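Local coordinates for dual specificity protein phosphatase 18 (Homo sapiens, PDB 2ESB), which removes phosphate from phosphotyrosine and, less readily, phosphothreonine in MAP kinase peptides, as a dual-specificity protein phosphatase of the protein-tyrosine phosphatase family, at residues A[28-31]-A[32-36]. Sequence-based numbering, arbitrary orientation.
Sequences YISN and GVAAN
The backbone O of N31 is gripped by two donors. A35 N, from the turn that follows, gives N31 O a weak hydrogen bond of 3.4 Å. S30 OG bonds to the same O of N31 at 2.9 Å, in the carbonyl plane and on a lone pair. Beside this, the side chain of N31 is tied to the turn: its OD1 accepts A34 N, three residues on, at 3.0 Å. The N-H points almost straight at OD1 (173°), though the donor is tilted 26° from the carbonyl plane. CG of N31 sits between its own N and carbonyl carbon (chi1 65°), which folds OD1 back over the start of the turn. The backbone of 32-35 coils like a helix without its repeating bond pattern. The amide of N31 runs alongside V33, with ND2 3.9 Å from V33 CG2. N31 ND2 is also hydrogen-bonded to S18 OG. A34 CB packs against S30 OG at 3.8 Å, and S30 CB is equally close to A34 CB. Replacing N31 by alanine removes the amide, and the A34 N-H and S18 OG would probably lose their partner, with the turn after the strand freer to shift. The corner joins the end of strand 27-30 to the loop before helix 38-43. S30 and A35 rest on H103 of strand 100-103, and G32 pairs through its backbone with A105, next to the predicted catalytic C104.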
loop_
_atom_site.group_PDB
_atom_site.type_symbol
_atom_site.label_atom_id
_atom_site.label_comp_id
_atom_site.label_asym_id
_atom_site.label_seq_id
_atom_site.Cartn_x
_atom_site.Cartn_y
_atom_site.Cartn_z
ATOM N N TYR A 28 3.496 5.814 5.526
ATOM C CA TYR A 28 3.358 4.795 6.567
ATOM C C TYR A 28 2.240 3.819 6.193
ATOM O O TYR A 28 1.352 4.149 5.403
ATOM C CB TYR A 28 2.972 5.434 7.903
ATOM C CG TYR A 28 3.934 6.470 8.448
ATOM C CD1 TYR A 28 4.049 7.722 7.849
ATOM C CD2 TYR A 28 4.693 6.209 9.593
ATOM C CE1 TYR A 28 4.889 8.699 8.375
ATOM C CE2 TYR A 28 5.548 7.184 10.134
ATOM C CZ TYR A 28 5.635 8.423 9.516
ATOM O OH TYR A 28 6.461 9.392 10.020
ATOM N N ILE A 29 2.278 2.625 6.775
ATOM C CA ILE A 29 1.231 1.625 6.555
ATOM C C ILE A 29 0.771 1.132 7.929
ATOM O O ILE A 29 1.587 0.989 8.843
ATOM C CB ILE A 29 1.729 0.374 5.800
ATOM C CG1 ILE A 29 2.162 0.727 4.376
ATOM C CG2 ILE A 29 0.608 -0.658 5.751
ATOM C CD1 ILE A 29 2.805 -0.464 3.644
ATOM N N SER A 30 -0.518 0.863 8.089
ATOM C CA SER A 30 -0.997 0.364 9.381
ATOM C C SER A 30 -2.297 -0.403 9.239
ATOM O O SER A 30 -2.866 -0.498 8.145
ATOM C CB SER A 30 -1.222 1.522 10.368
ATOM O OG SER A 30 -2.496 2.128 10.159
ATOM N N ASN A 31 -2.766 -0.965 10.348
ATOM C CA ASN A 31 -4.033 -1.674 10.332
ATOM C C ASN A 31 -5.118 -0.640 10.666
ATOM O O ASN A 31 -4.822 0.551 10.835
ATOM C CB ASN A 31 -4.032 -2.821 11.349
ATOM C CG ASN A 31 -3.941 -2.335 12.772
ATOM O OD1 ASN A 31 -3.802 -1.139 13.024
ATOM N ND2 ASN A 31 -4.021 -3.263 13.721
ATOM N N GLY A 32 -6.369 -1.087 10.755
ATOM C CA GLY A 32 -7.460 -0.171 11.038
ATOM C C GLY A 32 -7.488 0.424 12.431
ATOM O O GLY A 32 -8.005 1.525 12.629
ATOM N N VAL A 33 -6.949 -0.296 13.409
ATOM C CA VAL A 33 -6.935 0.211 14.771
ATOM C C VAL A 33 -6.065 1.462 14.894
ATOM O O VAL A 33 -6.494 2.501 15.409
ATOM C CB VAL A 33 -6.383 -0.838 15.749
ATOM C CG1 VAL A 33 -6.423 -0.285 17.166
ATOM C CG2 VAL A 33 -7.185 -2.125 15.642
ATOM N N ALA A 34 -4.836 1.346 14.417
ATOM C CA ALA A 34 -3.879 2.433 14.487
ATOM C C ALA A 34 -4.357 3.655 13.730
ATOM O O ALA A 34 -4.110 4.785 14.147
ATOM C CB ALA A 34 -2.537 1.966 13.935
ATOM N N ALA A 35 -5.056 3.413 12.625
ATOM C CA ALA A 35 -5.556 4.475 11.765
ATOM C C ALA A 35 -6.534 5.434 12.445
ATOM O O ALA A 35 -6.766 6.529 11.951
ATOM C CB ALA A 35 -6.200 3.864 10.525
ATOM N N ASN A 36 -7.122 5.015 13.561
ATOM C CA ASN A 36 -8.053 5.876 14.289
ATOM C C ASN A 36 -7.496 6.250 15.665
ATOM O O ASN A 36 -8.230 6.712 16.541
ATOM C CB ASN A 36 -9.410 5.190 14.445
ATOM C CG ASN A 36 -10.174 5.101 13.137
ATOM O OD1 ASN A 36 -10.892 4.133 12.892
ATOM N ND2 ASN A 36 -10.030 6.116 12.294
#